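PDB 6K0P: alpha-1,3-glucanase from Paenibacillus glycanilyticus, which hydrolyses alpha-1,3-glucan as a glycoside hydrolase of family 87, here captured as its catalytic domain in complex with nigerose. Local coordinates for residues A452-N457 against A553-A558. The protein carries 1 engineered substitution. Residues are numbered along the deposited sequence; the frame is centred on the assembly and turned at random.
Sequences ADDKIN and AIYGEA. With SO4 (sulfate ion), chain E; SO4 (sulfate ion), chain I.
Tyr555 reaches across to Asp453 and gives its hydroxyl hydrogen to the carboxylate, with OH 2.5 Å from Asp453 OD2. This is a short bond. It uses the syn lone pair of OD2, so Asp453 OD1 also lies near the hydroxyl, 3.1 Å from OH. Carboxylate and ring are nearly coplanar, 21° apart, and OD2 sits at the ring edge. The two side chains point at each other across the contact. CG of Tyr555 is anti to the backbone N (chi1 178°), which sends the ring out from the strand to the loop.

Asp454 comes over one face of the same ring. Its CG stands 4.2 Å above the ring plane, displaced from the ring centre toward its margin, and its CB is 3.9 Å from Tyr555 OH. The Asp454 carboxylate is engaged elsewhere, in salt bridges with Lys523 and Arg519. Tyr520 bonds to its OD1 and also stacks on the Tyr555 ring. With alanine in place of Tyr555, Asp453 OD2 is likely to lose its hydroxyl donor, and a gap would probably open beside Asp454 and Tyr520.

Two sulfates, probably picked up from the crystallisation solution, flank the contact. One accepts bonds from the backbone N of Asp454 and Lys455. The other takes Gly556 N, 2.9 Å from its O4, and Ala558 N. Gln559 NE2 bonds to the Tyr555 hydroxyl as well, giving that oxygen a second partner.

The contact lies at the surface, toward the C-terminal end of the parallel beta-helix, with the side chain of Asp453 about 12 Å from a bound glucose. Residues 452-457 belong to the loop joining strands 437-446 and 460-462. That loop meets strand 554-555, which pairs in parallel with strand 520-524 of the solenoid.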
ATOM      1  N   ALA A 452     -17.937   3.189 -24.941  1.00 17.25           N
ATOM      2  CA  ALA A 452     -17.066   2.033 -24.843  1.00 14.84           C
ATOM      3  C   ALA A 452     -17.747   0.762 -25.339  1.00 18.48           C
ATOM      4  O   ALA A 452     -18.976   0.611 -25.287  1.00 17.26           O
ATOM      5  CB  ALA A 452     -16.634   1.815 -23.388  1.00 15.22           C
ATOM      6  N   ASP A 453     -16.921  -0.165 -25.812  1.00 14.91           N
ATOM      7  CA  ASP A 453     -17.311  -1.545 -26.026  1.00 17.44           C
ATOM      8  C   ASP A 453     -17.301  -2.273 -24.686  1.00 16.94           C
ATOM      9  O   ASP A 453     -16.631  -1.851 -23.738  1.00 16.77           O
ATOM     10  CB  ASP A 453     -16.298  -2.206 -26.965  1.00 14.21           C
ATOM     11  CG  ASP A 453     -16.484  -3.704 -27.076  1.00 16.28           C
ATOM     12  OD1 ASP A 453     -17.487  -4.139 -27.690  1.00 17.60           O
ATOM     13  OD2 ASP A 453     -15.634  -4.455 -26.551  1.00 16.56           O
ATOM     14  N   ASP A 454     -18.057  -3.372 -24.609  1.00 16.33           N
ATOM     15  CA  ASP A 454     -18.067  -4.225 -23.420  1.00 16.67           C
ATOM     16  C   ASP A 454     -18.378  -3.391 -22.180  1.00 17.89           C
ATOM     17  O   ASP A 454     -17.637  -3.383 -21.192  1.00 18.04           O
ATOM     18  CB  ASP A 454     -16.742  -4.986 -23.290  1.00 16.75           C
ATOM     19  CG  ASP A 454     -16.755  -6.037 -22.192  1.00 18.99           C
ATOM     20  OD1 ASP A 454     -17.721  -6.829 -22.107  1.00 19.81           O
ATOM     21  OD2 ASP A 454     -15.769  -6.099 -21.428  1.00 16.32           O
ATOM     22  N   LYS A 455     -19.475  -2.640 -22.258  1.00 17.98           N
ATOM     23  CA  LYS A 455     -19.791  -1.635 -21.253  1.00 18.37           C
ATOM     24  C   LYS A 455     -20.684  -2.235 -20.182  1.00 21.96           C
ATOM     25  O   LYS A 455     -21.700  -2.865 -20.487  1.00 24.77           O
ATOM     26  CB  LYS A 455     -20.475  -0.426 -21.894  1.00 22.51           C
ATOM     27  CG  LYS A 455     -20.540   0.798 -20.987  1.00 23.58           C
ATOM     28  CD  LYS A 455     -21.021   2.013 -21.750  1.00 25.57           C
ATOM     29  CE  LYS A 455     -21.394   3.146 -20.814  1.00 27.78           C
ATOM     30  NZ  LYS A 455     -20.204   3.764 -20.181  1.00 21.55           N
ATOM     31  N   ILE A 456     -20.298  -2.035 -18.925  1.00 17.97           N
ATOM     32  CA  ILE A 456     -21.064  -2.536 -17.791  1.00 17.05           C
ATOM     33  C   ILE A 456     -21.440  -1.455 -16.798  1.00 17.72           C
ATOM     34  O   ILE A 456     -22.323  -1.695 -15.960  1.00 19.33           O
ATOM     35  CB  ILE A 456     -20.353  -3.703 -17.075  1.00 23.48           C
ATOM     36  CG1 ILE A 456     -18.956  -3.274 -16.647  1.00 19.74           C
ATOM     37  CG2 ILE A 456     -20.274  -4.913 -17.984  1.00 22.74           C
ATOM     38  CD1 ILE A 456     -18.181  -4.369 -15.922  1.00 23.57           C
ATOM     39  N   ASN A 457     -20.810  -0.290 -16.857  1.00 15.44           N
ATOM     40  CA  ASN A 457     -21.094   0.821 -15.952  1.00 17.00           C
ATOM     41  C   ASN A 457     -20.448   2.074 -16.538  1.00 15.98           C
ATOM     42  O   ASN A 457     -19.917   2.058 -17.656  1.00 16.00           O
ATOM     43  CB  ASN A 457     -20.662   0.513 -14.513  1.00 17.42           C
ATOM     44  CG  ASN A 457     -19.162   0.233 -14.386  1.00 14.89           C
ATOM     45  OD1 ASN A 457     -18.349   0.765 -15.137  1.00 15.67           O
ATOM     46  ND2 ASN A 457     -18.801  -0.602 -13.421  1.00 20.11           N
ATOM     47  N   ALA A 553     -13.431 -17.314 -20.879  1.00 15.79           N
ATOM     48  CA  ALA A 553     -12.023 -17.281 -20.497  1.00 16.42           C
ATOM     49  C   ALA A 553     -11.310 -16.057 -21.058  1.00 15.20           C
ATOM     50  O   ALA A 553     -10.521 -15.421 -20.352  1.00 14.36           O
ATOM     51  CB  ALA A 553     -11.315 -18.559 -20.933  1.00 16.22           C
ATOM     52  N   ILE A 554     -11.550 -15.720 -22.322  1.00 15.10           N
ATOM     53  CA  ILE A 554     -10.881 -14.592 -22.963  1.00 13.01           C
ATOM     54  C   ILE A 554     -11.889 -13.798 -23.779  1.00 14.70           C
ATOM     55  O   ILE A 554     -12.712 -14.368 -24.506  1.00 16.95           O
ATOM     56  CB  ILE A 554      -9.657 -15.019 -23.811  1.00 13.04           C
ATOM     57  CG1 ILE A 554      -9.017 -13.804 -24.497  1.00 14.15           C
ATOM     58  CG2 ILE A 554     -10.049 -16.083 -24.856  1.00 13.88           C
ATOM     59  CD1 ILE A 554      -7.626 -14.068 -25.085  1.00 15.77           C
ATOM     60  N   TYR A 555     -11.819 -12.473 -23.654  1.00 14.26           N
ATOM     61  CA  TYR A 555     -12.615 -11.546 -24.439  1.00 14.54           C
ATOM     62  C   TYR A 555     -11.700 -10.701 -25.316  1.00 15.33           C
ATOM     63  O   TYR A 555     -10.637 -10.247 -24.869  1.00 14.50           O
ATOM     64  CB  TYR A 555     -13.436 -10.605 -23.538  1.00 13.37           C
ATOM     65  CG  TYR A 555     -14.218  -9.603 -24.356  1.00 13.30           C
ATOM     66  CD1 TYR A 555     -15.456  -9.939 -24.890  1.00 16.01           C
ATOM     67  CD2 TYR A 555     -13.707  -8.339 -24.625  1.00 12.61           C
ATOM     68  CE1 TYR A 555     -16.168  -9.038 -25.657  1.00 16.28           C
ATOM     69  CE2 TYR A 555     -14.409  -7.428 -25.405  1.00 13.50           C
ATOM     70  CZ  TYR A 555     -15.639  -7.785 -25.913  1.00 14.16           C
ATOM     71  OH  TYR A 555     -16.345  -6.895 -26.693  1.00 16.73           O
ATOM     72  N   GLY A 556     -12.117 -10.487 -26.567  1.00 13.77           N
ATOM     73  CA  GLY A 556     -11.518  -9.498 -27.438  1.00 14.30           C
ATOM     74  C   GLY A 556     -10.619 -10.045 -28.528  1.00 12.29           C
ATOM     75  O   GLY A 556     -10.164  -9.264 -29.378  1.00 14.43           O
ATOM     76  N   GLU A 557     -10.348 -11.353 -28.535  1.00 14.09           N
ATOM     77  CA  GLU A 557      -9.336 -11.893 -29.441  1.00 13.32           C
ATOM     78  C   GLU A 557      -9.727 -11.702 -30.906  1.00 13.90           C
ATOM     79  O   GLU A 557      -8.906 -11.277 -31.731  1.00 15.66           O
ATOM     80  CB  GLU A 557      -9.073 -13.364 -29.131  1.00 14.01           C
ATOM     81  CG  GLU A 557      -7.900 -13.916 -29.930  1.00 14.21           C
ATOM     82  CD  GLU A 557      -7.484 -15.311 -29.506  1.00 17.75           C
ATOM     83  OE1 GLU A 557      -8.223 -15.968 -28.739  1.00 17.11           O
ATOM     84  OE2 GLU A 557      -6.398 -15.744 -29.943  1.00 17.82           O
ATOM     85  N   ALA A 558     -10.981 -12.013 -31.250  1.00 13.80           N
ATOM     86  CA  ALA A 558     -11.419 -11.884 -32.636  1.00 15.44           C
ATOM     87  C   ALA A 558     -11.502 -10.430 -33.074  1.00 16.93           C
ATOM     88  O   ALA A 558     -11.392 -10.140 -34.271  1.00 20.47           O
ATOM     89  CB  ALA A 558     -12.775 -12.568 -32.821  1.00 16.91           C
TER
HETATM   90  S   SO4 E2001     -14.062 -11.762 -29.278  1.00 16.17           S
HETATM   91  O1  SO4 E2001     -13.480 -10.519 -29.739  1.00 15.25           O
HETATM   92  O2  SO4 E2001     -15.310 -11.984 -30.043  1.00 18.50           O
HETATM   93  O3  SO4 E2001     -13.159 -12.881 -29.493  1.00 14.69           O
HETATM   94  O4  SO4 E2001     -14.370 -11.728 -27.842  1.00 16.57           O
HETATM   95  S   SO4 I2005     -21.502  -4.257 -25.241  1.00 43.15           S
HETATM   96  O1  SO4 I2005     -21.493  -3.001 -24.479  1.00 26.68           O
HETATM   97  O2  SO4 I2005     -22.684  -4.318 -26.102  1.00 45.57           O
HETATM   98  O3  SO4 I2005     -20.299  -4.338 -26.075  1.00 28.94           O
HETATM   99  O4  SO4 I2005     -21.534  -5.392 -24.318  1.00 38.73           O